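Local coordinates for protein glutamate--cysteine ligase GshA (Methylobacillus flagellatus KT, PDB 3K1T) that probably acts as a ligase that joins glutamate to cysteine, the first step of glutathione synthesis in its family, at residues 32-37 with 410-414; 41-45 with 348-352; 179-184 with 199-204. All coordinates share one frame; numbering follows the deposited sequence.

Interactions 1 and 2 are buried and adjoin, their centres about 10 Å apart: helix 26-40, which packs on helix 398-421 in interaction 1, runs into the loop 41-45 that meets a hairpin in interaction 2. Their side chains meet at the seam, where Trp37 stacks on His351 and Leu413 CD1 lies 3.7 Å from Pro43 CD. Interaction 3 lies about 20 Å from interaction 2, centre to centre, and is partly exposed, joining two loops at the edge of the mixed sheet. Chemistry follows place: ring, leucine and guanidinium contacts between helices, backbone bonding and water at the strand ends, and an indole-carbonyl bond with a nearby sulfate at the surface.

Interaction 1: residues 32-37 with 410-414; sequences WFRSQW and RLALL
Phe33 and Arg410 meet where helix 26-40 packs nearly parallel on helix 398-421, the segment axes 11.6 Å apart and inclined by 20°. The guanidinium of Arg410 stacks over one face of the Phe33 ring at a centre-to-centre distance of 4.4 Å, tilted by 26°, an off-centre cation-pi stack. The aliphatic part of the same arginine also touches the ring, Arg410 CB standing 3.6 Å from Phe33 CE1. Its NH1 forms a salt bridge with Glu30, which supplies the counter-charge. On the other face of Phe33, near the rim, Trp32 CZ3 sits 3.8 Å above the plane. A serine in place of Phe33 would probably open a gap between Trp32 and Arg410 and leave the guanidinium without its stacking surface. Farther along, Leu414 splits its methyls between partners: CD2 is 3.7 Å from Trp32 CH2, and the same methyl touches the CG of Gln36, while CD1 is 3.9 Å from Trp37 CZ3. This fork reaches across because CG is anti to the backbone N (chi1 177°), which carries both branches to the facing helix. The indole of Trp37 presents its edge to the main chain, Trp37 CH2 lying 3.8 Å from Arg410 O.

Interaction 2: residues 41-45 with 348-352; sequences GAPFY and MMDHF
Phe44 and Asp350 supply the direct hydrogen bond of this contact: Asp350 N donates to Phe44 O over 3.0 Å at 165°. The bond is straight at the hydrogen, yet the donor stands well above the carbonyl plane. Weaker CA-H...O contacts accompany it, with Met349 CA 3.4 Å from the same Phe44 O and Tyr45 CA 3.4 Å from Met348 O. Water adds a bridge, donating to Pro43 O (2.9 Å) and to Asp350 O (2.8 Å). The bonded pattern places loop 41-45 against a beta hairpin: Met349 and Phe352 exchange backbone hydrogen bonds around a type II' turn with Asp350 and His351 at its corners, linking strands 340-349 and 352-361. Tyr45, opening strand 45-52, pairs with Met349 as an antiparallel non-hydrogen-bonded pair. Apolar contacts centre on Met349, whose side chain shares a sheet face with that of Tyr45. Met349, a selenomethionine, bends at its third torsion (83°), bringing its CE methyl within 3.8 Å of Phe44 CE2, while its CG approaches Tyr45 CB at 4.2 Å. Ala42 CB lies 3.8 Å from His351 CB. The Tyr45 ring leads away from the hairpin, and its hydroxyl is hydrogen-bonded to Leu176 O. The polar ends find partners beyond the two segments: the OD2 of Asp350 forms a salt bridge with Lys90, and the NE2 of His351 is hydrogen-bonded to Glu89 of the second subunit.

Interaction 3: residues 179-184 with 199-204; sequences DLSGGI and LHAGWA. With SO4 (sulfate ion), chain E.
Trp203 joins the two loops by turning the edge of its indole to the carbonyls of Asp179 and Leu180. Its CB leads from the backbone toward the other loop. A first torsion of 159° swings the indole away from its own backbone N and carries the five-membered ring to that loop's main chain. There Trp203 CD1 lies 3.8 Å from Leu180 O, at the ring edge. The next atom makes the polar link: Trp203 NE1 donates to Asp179 O over 3.1 Å at 158°, approaching nearly in line with the carbonyl bond and slightly tilted from the indole plane. Trp203 CE2 follows, 4.1 Å from Asp179 O. Over one face of the six-membered ring, on the CE3 side, Leu199 CD2 stands 3.7 Å above the plane. Arg206 makes a cation-pi contact with this indole, and Leu420 of helix 398-421 packs on it.

The neighbouring Ala204 enters the turn with its methyl, CB lying 3.6 Å from both Ser181 O and Gly183 N. Gly183 has backbone angles at which a CB would press on the carbonyl O of Gly182. Two donors from one residue, the N and OG of Ser181, grip the OD1 of Asp179 from the same face of the carboxylate, which probably limits its rotation. In the segment 199-204, His200 ND1 donates to O2 of a sulfate over 2.7 Å at 175°; Gly190 N binds the same ion, probably from the crystallisation liquor.

Both loops follow the carboxyl ends of adjacent parallel strands, 173-177 and 194-196. The arrangement joins an Asx turn running into a type I beta turn, Leu180 to Gly183, with a type II turn, His200 to Trp203.

Interaction 1: residues 32-37 with 410-414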
ATOM      1  N   TRP A  32       0.454  -4.893  17.926  1.00 13.04           N
ATOM      2  CA  TRP A  32       1.657  -5.652  18.294  1.00 11.81           C
ATOM      3  C   TRP A  32       2.629  -5.738  17.114  1.00 12.24           C
ATOM      4  O   TRP A  32       3.829  -5.496  17.271  1.00 11.51           O
ATOM      5  CB  TRP A  32       1.254  -7.037  18.810  1.00 12.06           C
ATOM      6  CG  TRP A  32       2.405  -7.906  19.232  1.00 13.25           C
ATOM      7  CD1 TRP A  32       2.978  -7.953  20.466  1.00 14.81           C
ATOM      8  CD2 TRP A  32       3.091  -8.872  18.433  1.00 13.14           C
ATOM      9  NE1 TRP A  32       3.976  -8.873  20.490  1.00 16.06           N
ATOM     10  CE2 TRP A  32       4.082  -9.455  19.253  1.00 15.46           C
ATOM     11  CE3 TRP A  32       2.974  -9.296  17.108  1.00 13.35           C
ATOM     12  CZ2 TRP A  32       4.941 -10.450  18.796  1.00 15.35           C
ATOM     13  CZ3 TRP A  32       3.801 -10.300  16.664  1.00 15.14           C
ATOM     14  CH2 TRP A  32       4.787 -10.868  17.512  1.00 15.18           C
ATOM     15  N   PHE A  33       2.132  -6.051  15.921  1.00 12.03           N
ATOM     16  CA  PHE A  33       3.022  -6.113  14.761  1.00 12.70           C
ATOM     17  C   PHE A  33       3.696  -4.765  14.527  1.00 13.38           C
ATOM     18  O   PHE A  33       4.906  -4.698  14.270  1.00 13.32           O
ATOM     19  CB  PHE A  33       2.258  -6.515  13.492  1.00 12.99           C
ATOM     20  CG  PHE A  33       2.136  -8.011  13.270  1.00 11.88           C
ATOM     21  CD1 PHE A  33       3.266  -8.796  13.087  1.00 14.64           C
ATOM     22  CD2 PHE A  33       0.882  -8.617  13.217  1.00 12.77           C
ATOM     23  CE1 PHE A  33       3.162 -10.153  12.869  1.00 13.24           C
ATOM     24  CE2 PHE A  33       0.768  -9.991  12.973  1.00 12.87           C
ATOM     25  CZ  PHE A  33       1.920 -10.746  12.804  1.00 13.74           C
ATOM     26  N   ARG A  34       2.932  -3.675  14.598  1.00 13.99           N
ATOM     27  CA  ARG A  34       3.556  -2.351  14.435  1.00 14.92           C
ATOM     28  C   ARG A  34       4.682  -2.110  15.439  1.00 15.58           C
ATOM     29  O   ARG A  34       5.737  -1.585  15.033  1.00 14.89           O
ATOM     30  CB  ARG A  34       2.540  -1.206  14.484  1.00 15.11           C
ATOM     31  CG  ARG A  34       1.812  -1.053  13.147  1.00 16.80           C
ATOM     32  CD  ARG A  34       0.939   0.203  13.158  1.00 17.93           C
ATOM     33  NE  ARG A  34      -0.308   0.067  13.874  1.00 19.55           N
ATOM     34  CZ  ARG A  34      -1.450  -0.322  13.283  1.00 21.93           C
ATOM     35  NH1 ARG A  34      -1.494  -0.628  11.985  1.00 21.81           N
ATOM     36  NH2 ARG A  34      -2.524  -0.403  14.001  1.00 23.07           N
ATOM     37  N   SER A  35       4.495  -2.497  16.714  1.00 15.22           N
ATOM     38  CA  SER A  35       5.583  -2.393  17.677  1.00 16.61           C
ATOM     39  C   SER A  35       6.802  -3.218  17.231  1.00 16.24           C
ATOM     40  O   SER A  35       7.936  -2.753  17.366  1.00 16.44           O
ATOM     41  CB  SER A  35       5.157  -2.838  19.076  1.00 17.09           C
ATOM     42  OG  SER A  35       4.108  -2.008  19.490  1.00 21.80           O
ATOM     43  N   GLN A  36       6.567  -4.421  16.694  1.00 15.92           N
ATOM     44  CA  GLN A  36       7.685  -5.266  16.247  1.00 16.34           C
ATOM     45  C   GLN A  36       8.466  -4.665  15.084  1.00 16.41           C
ATOM     46  O   GLN A  36       9.714  -4.655  15.091  1.00 16.30           O
ATOM     47  CB  GLN A  36       7.236  -6.701  15.914  1.00 15.09           C
ATOM     48  CG  GLN A  36       6.447  -7.390  17.052  1.00 17.64           C
ATOM     49  CD  GLN A  36       7.155  -7.339  18.363  1.00 23.22           C
ATOM     50  OE1 GLN A  36       8.293  -7.762  18.464  1.00 23.29           O
ATOM     51  NE2 GLN A  36       6.491  -6.792  19.377  1.00 28.70           N
ATOM     52  N   TRP A  37       7.758  -4.138  14.093  1.00 16.81           N
ATOM     53  CA  TRP A  37       8.419  -3.572  12.916  1.00 17.27           C
ATOM     54  C   TRP A  37       9.202  -2.294  13.287  1.00 18.58           C
ATOM     55  O   TRP A  37      10.243  -2.044  12.678  1.00 18.15           O
ATOM     56  CB  TRP A  37       7.445  -3.260  11.773  1.00 17.32           C
ATOM     57  CG  TRP A  37       6.519  -4.413  11.387  1.00 15.91           C
ATOM     58  CD1 TRP A  37       5.159  -4.376  11.296  1.00 16.31           C
ATOM     59  CD2 TRP A  37       6.905  -5.735  11.038  1.00 16.88           C
ATOM     60  NE1 TRP A  37       4.683  -5.605  10.957  1.00 16.09           N
ATOM     61  CE2 TRP A  37       5.725  -6.463  10.794  1.00 17.05           C
ATOM     62  CE3 TRP A  37       8.127  -6.396  10.967  1.00 19.80           C
ATOM     63  CZ2 TRP A  37       5.736  -7.802  10.444  1.00 18.96           C
ATOM     64  CZ3 TRP A  37       8.137  -7.739  10.569  1.00 21.58           C
ATOM     65  CH2 TRP A  37       6.946  -8.418  10.344  1.00 19.66           C
ATOM     66  N   ARG A 410       3.281 -13.303   8.445  1.00 10.98           N
ATOM     67  CA  ARG A 410       3.971 -12.187   9.078  1.00 11.04           C
ATOM     68  C   ARG A 410       4.767 -12.582  10.355  1.00 11.29           C
ATOM     69  O   ARG A 410       5.796 -11.988  10.640  1.00 10.97           O
ATOM     70  CB  ARG A 410       3.018 -11.024   9.331  1.00 10.56           C
ATOM     71  CG  ARG A 410       2.640 -10.261   8.016  1.00 11.57           C
ATOM     72  CD  ARG A 410       1.711  -9.116   8.331  1.00 12.58           C
ATOM     73  NE  ARG A 410       0.387  -9.597   8.736  1.00 12.44           N
ATOM     74  CZ  ARG A 410      -0.472  -8.902   9.505  1.00 12.48           C
ATOM     75  NH1 ARG A 410      -0.214  -7.656   9.917  1.00 12.86           N
ATOM     76  NH2 ARG A 410      -1.644  -9.407   9.795  1.00 14.33           N
ATOM     77  N   LEU A 411       4.303 -13.562  11.113  1.00 10.87           N
ATOM     78  CA  LEU A 411       5.108 -14.109  12.230  1.00 10.55           C
ATOM     79  C   LEU A 411       6.391 -14.730  11.704  1.00 11.55           C
ATOM     80  O   LEU A 411       7.468 -14.513  12.270  1.00 11.22           O
ATOM     81  CB  LEU A 411       4.316 -15.140  13.047  1.00 10.89           C
ATOM     82  CG  LEU A 411       3.055 -14.650  13.770  1.00 11.24           C
ATOM     83  CD1 LEU A 411       2.318 -15.894  14.405  1.00 12.13           C
ATOM     84  CD2 LEU A 411       3.434 -13.638  14.845  1.00 11.32           C
ATOM     85  N   ALA A 412       6.277 -15.504  10.629  1.00 12.09           N
ATOM     86  CA  ALA A 412       7.470 -16.116   9.996  1.00 12.24           C
ATOM     87  C   ALA A 412       8.407 -15.028   9.416  1.00 11.14           C
ATOM     88  O   ALA A 412       9.626 -15.133   9.504  1.00 10.91           O
ATOM     89  CB  ALA A 412       7.047 -17.118   8.910  1.00 10.41           C
ATOM     90  N   LEU A 413       7.842 -13.986   8.816  1.00 11.66           N
ATOM     91  CA  LEU A 413       8.638 -12.835   8.359  1.00 12.69           C
ATOM     92  C   LEU A 413       9.413 -12.161   9.475  1.00 12.58           C
ATOM     93  O   LEU A 413      10.618 -11.864   9.338  1.00 11.11           O
ATOM     94  CB  LEU A 413       7.739 -11.797   7.661  1.00 12.65           C
ATOM     95  CG  LEU A 413       8.463 -10.646   6.974  1.00 16.55           C
ATOM     96  CD1 LEU A 413       9.067 -11.178   5.686  1.00 15.74           C
ATOM     97  CD2 LEU A 413       7.497  -9.451   6.677  1.00 14.66           C
ATOM     98  N   LEU A 414       8.748 -11.929  10.601  1.00 12.90           N
ATOM     99  CA  LEU A 414       9.389 -11.315  11.754  1.00 13.74           C
ATOM    100  C   LEU A 414      10.550 -12.190  12.268  1.00 14.36           C
ATOM    101  O   LEU A 414      11.674 -11.693  12.538  1.00 12.67           O
ATOM    102  CB  LEU A 414       8.338 -11.108  12.874  1.00 14.16           C
ATOM    103  CG  LEU A 414       8.836 -10.535  14.194  1.00 15.84           C
ATOM    104  CD1 LEU A 414       9.554  -9.173  13.957  1.00 13.91           C
ATOM    105  CD2 LEU A 414       7.663 -10.368  15.179  1.00 13.26           C
TER

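Interaction 2: residues 41-45 with 348-352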
ATOM      1  N   GLY A  41      12.445  -3.661  11.675  0.50 22.22           N
ATOM      2  CA  GLY A  41      12.284  -3.439  10.250  0.50 21.10           C
ATOM      3  C   GLY A  41      11.674  -4.717   9.730  0.50 19.41           C
ATOM      4  O   GLY A  41      11.190  -5.538  10.529  0.50 18.26           O
ATOM      5  N   ALA A  42      11.738  -4.851   8.406  0.50 17.57           N
ATOM      6  CA  ALA A  42      11.284  -6.005   7.650  0.50 16.67           C
ATOM      7  C   ALA A  42      12.144  -6.071   6.379  1.00 16.02           C
ATOM      8  O   ALA A  42      12.687  -5.047   5.904  1.00 15.25           O
ATOM      9  CB  ALA A  42       9.780  -5.891   7.259  1.00 15.65           C
ATOM     10  N   PRO A  43      12.256  -7.264   5.787  1.00 15.27           N
ATOM     11  CA  PRO A  43      13.004  -7.384   4.541  1.00 15.31           C
ATOM     12  C   PRO A  43      12.293  -6.633   3.408  1.00 14.08           C
ATOM     13  O   PRO A  43      11.094  -6.332   3.506  1.00 13.36           O
ATOM     14  CB  PRO A  43      12.952  -8.904   4.214  1.00 15.11           C
ATOM     15  CG  PRO A  43      12.449  -9.547   5.416  1.00 16.99           C
ATOM     16  CD  PRO A  43      11.678  -8.557   6.192  1.00 16.28           C
ATOM     17  N   PHE A  44      13.019  -6.409   2.312  1.00 12.76           N
ATOM     18  CA  PHE A  44      12.465  -5.773   1.113  1.00 12.52           C
ATOM     19  C   PHE A  44      11.275  -6.594   0.579  1.00 12.31           C
ATOM     20  O   PHE A  44      10.224  -6.044   0.226  1.00 12.47           O
ATOM     21  CB  PHE A  44      13.580  -5.633   0.026  1.00 12.58           C
ATOM     22  CG  PHE A  44      13.156  -4.841  -1.170  1.00 12.93           C
ATOM     23  CD1 PHE A  44      13.338  -3.465  -1.200  1.00 13.39           C
ATOM     24  CD2 PHE A  44      12.574  -5.464  -2.267  1.00 15.92           C
ATOM     25  CE1 PHE A  44      12.914  -2.707  -2.266  1.00 14.78           C
ATOM     26  CE2 PHE A  44      12.157  -4.712  -3.360  1.00 14.73           C
ATOM     27  CZ  PHE A  44      12.325  -3.325  -3.356  1.00 15.46           C
ATOM     28  N   TYR A  45      11.482  -7.922   0.487  1.00 12.03           N
ATOM     29  CA  TYR A  45      10.476  -8.856   0.039  1.00 11.67           C
ATOM     30  C   TYR A  45      10.687 -10.249   0.631  1.00 11.91           C
ATOM     31  O   TYR A  45      11.766 -10.551   1.156  1.00 12.16           O
ATOM     32  CB  TYR A  45      10.322  -8.882  -1.498  1.00 12.54           C
ATOM     33  CG  TYR A  45      11.499  -9.299  -2.362  1.00 10.21           C
ATOM     34  CD1 TYR A  45      12.714  -9.777  -1.839  1.00 11.24           C
ATOM     35  CD2 TYR A  45      11.399  -9.173  -3.749  1.00 12.94           C
ATOM     36  CE1 TYR A  45      13.797 -10.121  -2.691  1.00 11.25           C
ATOM     37  CE2 TYR A  45      12.440  -9.532  -4.596  1.00 13.23           C
ATOM     38  CZ  TYR A  45      13.640 -10.016  -4.078  1.00 12.75           C
ATOM     39  OH  TYR A  45      14.646 -10.376  -4.965  1.00 13.28           O
HETATM   40  N   MSE A 348       4.978 -11.037   0.632  1.00 10.22           N
HETATM   41  CA  MSE A 348       5.097  -9.792   1.345  1.00 11.30           C
HETATM   42  C   MSE A 348       6.148  -8.907   0.717  1.00 11.52           C
HETATM   43  O   MSE A 348       7.144  -9.409   0.193  1.00 11.18           O
HETATM   44  CB  MSE A 348       5.421 -10.039   2.815  1.00 10.76           C
HETATM   45  CG  MSE A 348       4.177 -10.616   3.565  1.00 13.64           C
HETATM   46 SE   MSE A 348       4.658 -11.778   5.052  0.75 17.36          SE
HETATM   47  CE  MSE A 348       5.520 -13.172   4.014  1.00 13.81           C
HETATM   48  N   MSE A 349       5.894  -7.604   0.740  1.00 11.48           N
HETATM   49  CA  MSE A 349       6.905  -6.582   0.460  1.00 12.69           C
HETATM   50  C   MSE A 349       6.895  -5.595   1.614  1.00 12.46           C
HETATM   51  O   MSE A 349       5.817  -5.226   2.126  1.00 12.49           O
HETATM   52  CB  MSE A 349       6.642  -5.924  -0.903  1.00 13.32           C
HETATM   53  CG  MSE A 349       6.627  -6.957  -2.005  1.00 16.56           C
HETATM   54 SE   MSE A 349       6.626  -6.123  -3.801  0.75 21.94          SE
HETATM   55  CE  MSE A 349       8.538  -5.851  -3.851  1.00 20.44           C
ATOM     56  N   ASP A 350       8.074  -5.233   2.100  1.00 12.60           N
ATOM     57  CA  ASP A 350       8.188  -4.597   3.425  1.00 13.42           C
ATOM     58  C   ASP A 350       7.387  -5.503   4.383  1.00 13.09           C
ATOM     59  O   ASP A 350       7.442  -6.743   4.242  1.00 13.80           O
ATOM     60  CB  ASP A 350       7.725  -3.122   3.426  1.00 13.94           C
ATOM     61  CG  ASP A 350       8.018  -2.417   4.757  1.00 19.16           C
ATOM     62  OD1 ASP A 350       9.154  -2.462   5.188  1.00 27.34           O
ATOM     63  OD2 ASP A 350       7.123  -1.861   5.388  1.00 21.63           O
ATOM     64  N   HIS A 351       6.607  -4.956   5.319  1.00 13.90           N
ATOM     65  CA  HIS A 351       5.862  -5.854   6.234  1.00 13.94           C
ATOM     66  C   HIS A 351       4.389  -6.025   5.824  1.00 13.26           C
ATOM     67  O   HIS A 351       3.545  -6.334   6.667  1.00 14.55           O
ATOM     68  CB  HIS A 351       5.988  -5.388   7.686  1.00 14.15           C
ATOM     69  CG  HIS A 351       5.572  -3.957   7.930  1.00 17.39           C
ATOM     70  ND1 HIS A 351       6.481  -2.963   8.257  1.00 20.00           N
ATOM     71  CD2 HIS A 351       4.352  -3.362   7.905  1.00 19.32           C
ATOM     72  CE1 HIS A 351       5.826  -1.824   8.436  1.00 23.07           C
ATOM     73  NE2 HIS A 351       4.535  -2.038   8.237  1.00 21.60           N
ATOM     74  N   PHE A 352       4.074  -5.830   4.545  1.00 12.21           N
ATOM     75  CA  PHE A 352       2.695  -5.893   4.048  1.00 11.79           C
ATOM     76  C   PHE A 352       2.473  -7.144   3.218  1.00 11.86           C
ATOM     77  O   PHE A 352       3.290  -7.488   2.342  1.00 10.62           O
ATOM     78  CB  PHE A 352       2.370  -4.652   3.217  1.00 12.79           C
ATOM     79  CG  PHE A 352       2.377  -3.399   4.026  1.00 13.13           C
ATOM     80  CD1 PHE A 352       1.423  -3.220   5.040  1.00 13.65           C
ATOM     81  CD2 PHE A 352       3.325  -2.458   3.848  1.00 18.08           C
ATOM     82  CE1 PHE A 352       1.427  -2.061   5.814  1.00 17.04           C
ATOM     83  CE2 PHE A 352       3.355  -1.304   4.657  1.00 18.73           C
ATOM     84  CZ  PHE A 352       2.412  -1.131   5.645  1.00 17.17           C
TER
HETATM   85  O   HOH W   1      11.569  -2.480   5.974  1.00 38.73           O
HETATM   86  O   HOH W   2       9.302  -8.536   3.056  1.00 12.24           O

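Interaction 3: residues 179-184 with 199-204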
ATOM      1  N   ASP A 179      19.533 -16.652  -4.210  1.00 15.79           N
ATOM      2  CA  ASP A 179      19.695 -16.871  -2.788  1.00 16.79           C
ATOM      3  C   ASP A 179      21.154 -17.125  -2.353  1.00 16.59           C
ATOM      4  O   ASP A 179      21.435 -17.192  -1.155  1.00 17.59           O
ATOM      5  CB  ASP A 179      18.747 -17.978  -2.264  1.00 17.89           C
ATOM      6  CG  ASP A 179      19.121 -19.358  -2.714  1.00 19.84           C
ATOM      7  OD1 ASP A 179      20.232 -19.593  -3.237  1.00 21.57           O
ATOM      8  OD2 ASP A 179      18.255 -20.223  -2.546  1.00 25.34           O
ATOM      9  N   LEU A 180      22.080 -17.235  -3.302  1.00 16.66           N
ATOM     10  CA  LEU A 180      23.516 -17.369  -2.984  1.00 16.08           C
ATOM     11  C   LEU A 180      23.788 -18.542  -1.983  1.00 17.26           C
ATOM     12  O   LEU A 180      24.767 -18.524  -1.217  1.00 16.94           O
ATOM     13  CB  LEU A 180      24.092 -16.040  -2.480  1.00 16.47           C
ATOM     14  CG  LEU A 180      23.972 -14.796  -3.411  1.00 14.62           C
ATOM     15  CD1 LEU A 180      24.619 -13.561  -2.850  1.00 14.72           C
ATOM     16  CD2 LEU A 180      24.523 -15.089  -4.817  1.00 16.59           C
ATOM     17  N   SER A 181      22.963 -19.581  -2.058  1.00 18.13           N
ATOM     18  CA  SER A 181      23.087 -20.723  -1.145  1.00 19.33           C
ATOM     19  C   SER A 181      24.371 -21.538  -1.397  1.00 19.12           C
ATOM     20  O   SER A 181      24.837 -22.272  -0.516  1.00 18.40           O
ATOM     21  CB  SER A 181      21.861 -21.624  -1.254  1.00 19.92           C
ATOM     22  OG  SER A 181      21.710 -22.085  -2.581  1.00 22.09           O
ATOM     23  N   GLY A 182      24.918 -21.407  -2.607  1.00 19.24           N
ATOM     24  CA  GLY A 182      26.213 -21.949  -2.955  1.00 19.68           C
ATOM     25  C   GLY A 182      27.415 -21.153  -2.458  1.00 19.62           C
ATOM     26  O   GLY A 182      28.552 -21.562  -2.699  1.00 20.99           O
ATOM     27  N   GLY A 183      27.175 -20.067  -1.734  1.00 18.01           N
ATOM     28  CA  GLY A 183      28.216 -19.164  -1.245  1.00 17.81           C
ATOM     29  C   GLY A 183      28.167 -17.802  -1.947  1.00 17.27           C
ATOM     30  O   GLY A 183      27.840 -17.729  -3.145  1.00 17.72           O
ATOM     31  N   ILE A 184      28.438 -16.730  -1.204  1.00 16.89           N
ATOM     32  CA  ILE A 184      28.542 -15.406  -1.796  1.00 16.13           C
ATOM     33  C   ILE A 184      29.823 -15.326  -2.651  1.00 15.54           C
ATOM     34  O   ILE A 184      30.932 -15.467  -2.137  1.00 14.82           O
ATOM     35  CB  ILE A 184      28.558 -14.286  -0.746  1.00 16.87           C
ATOM     36  CG1 ILE A 184      27.299 -14.345   0.151  1.00 21.23           C
ATOM     37  CG2 ILE A 184      28.623 -12.906  -1.436  1.00 16.37           C
ATOM     38  CD1 ILE A 184      27.329 -13.251   1.241  1.00 21.01           C
ATOM     39  N   LEU A 199      23.529  -9.477   2.717  1.00 23.98           N
ATOM     40  CA  LEU A 199      24.249 -10.681   3.096  1.00 24.67           C
ATOM     41  C   LEU A 199      25.757 -10.399   3.122  1.00 26.29           C
ATOM     42  O   LEU A 199      26.278  -9.603   2.322  1.00 26.04           O
ATOM     43  CB  LEU A 199      23.958 -11.808   2.114  1.00 23.79           C
ATOM     44  CG  LEU A 199      22.485 -12.067   1.764  1.00 22.22           C
ATOM     45  CD1 LEU A 199      22.409 -13.213   0.753  1.00 19.93           C
ATOM     46  CD2 LEU A 199      21.646 -12.396   3.017  1.00 22.32           C
ATOM     47  N   HIS A 200      26.437 -11.109   4.017  1.00 27.72           N
ATOM     48  CA  HIS A 200      27.905 -11.093   4.171  1.00 28.89           C
ATOM     49  C   HIS A 200      28.476 -12.516   4.106  1.00 27.76           C
ATOM     50  O   HIS A 200      27.769 -13.470   4.476  1.00 25.90           O
ATOM     51  CB  HIS A 200      28.245 -10.525   5.549  1.00 30.11           C
ATOM     52  CG  HIS A 200      27.653  -9.175   5.782  1.00 35.00           C
ATOM     53  ND1 HIS A 200      28.194  -8.022   5.245  1.00 40.85           N
ATOM     54  CD2 HIS A 200      26.553  -8.791   6.472  1.00 39.62           C
ATOM     55  CE1 HIS A 200      27.446  -6.985   5.591  1.00 41.03           C
ATOM     56  NE2 HIS A 200      26.444  -7.425   6.334  1.00 41.60           N
ATOM     57  N   ALA A 201      29.742 -12.627   3.661  1.00 26.62           N
ATOM     58  CA  ALA A 201      30.478 -13.907   3.613  1.00 26.26           C
ATOM     59  C   ALA A 201      30.195 -14.659   4.924  1.00 24.57           C
ATOM     60  O   ALA A 201      30.278 -14.080   5.989  1.00 24.81           O
ATOM     61  CB  ALA A 201      32.016 -13.670   3.433  1.00 25.84           C
ATOM     62  N   GLY A 202      29.858 -15.931   4.833  1.00 23.39           N
ATOM     63  CA  GLY A 202      29.495 -16.716   6.016  1.00 22.32           C
ATOM     64  C   GLY A 202      28.016 -17.092   5.927  1.00 21.32           C
ATOM     65  O   GLY A 202      27.587 -18.087   6.500  1.00 19.63           O
ATOM     66  N   TRP A 203      27.253 -16.257   5.208  1.00 20.30           N
ATOM     67  CA  TRP A 203      25.816 -16.467   5.010  1.00 19.87           C
ATOM     68  C   TRP A 203      25.491 -17.920   4.711  1.00 18.29           C
ATOM     69  O   TRP A 203      24.645 -18.526   5.368  1.00 17.35           O
ATOM     70  CB  TRP A 203      25.349 -15.580   3.845  1.00 20.62           C
ATOM     71  CG  TRP A 203      24.077 -16.002   3.195  1.00 22.43           C
ATOM     72  CD1 TRP A 203      23.925 -16.536   1.927  1.00 25.19           C
ATOM     73  CD2 TRP A 203      22.789 -15.955   3.771  1.00 21.87           C
ATOM     74  NE1 TRP A 203      22.594 -16.795   1.690  1.00 26.89           N
ATOM     75  CE2 TRP A 203      21.880 -16.445   2.808  1.00 25.74           C
ATOM     76  CE3 TRP A 203      22.303 -15.522   5.005  1.00 23.63           C
ATOM     77  CZ2 TRP A 203      20.527 -16.521   3.049  1.00 26.72           C
ATOM     78  CZ3 TRP A 203      20.968 -15.598   5.241  1.00 24.30           C
ATOM     79  CH2 TRP A 203      20.089 -16.083   4.278  1.00 26.33           C
ATOM     80  N   ALA A 204      26.186 -18.483   3.730  1.00 17.51           N
ATOM     81  CA  ALA A 204      25.803 -19.789   3.175  1.00 17.34           C
ATOM     82  C   ALA A 204      26.152 -20.973   4.093  1.00 16.95           C
ATOM     83  O   ALA A 204      25.659 -22.081   3.876  1.00 15.89           O
ATOM     84  CB  ALA A 204      26.426 -19.991   1.759  1.00 17.69           C
TER
HETATM   85  S   SO4 E 435      30.600  -7.024   2.448  0.50 41.38           S
HETATM   86  O1  SO4 E 435      29.348  -6.355   2.101  0.50 41.16           O
HETATM   87  O2  SO4 E 435      30.417  -7.753   3.710  0.50 40.63           O
HETATM   88  O3  SO4 E 435      30.996  -7.977   1.421  0.50 34.14           O
HETATM   89  O4  SO4 E 435      31.610  -5.998   2.656  0.50 39.84           O
HETATM   90  O   HOH W   3      23.699 -22.473   2.087  1.00 15.02           O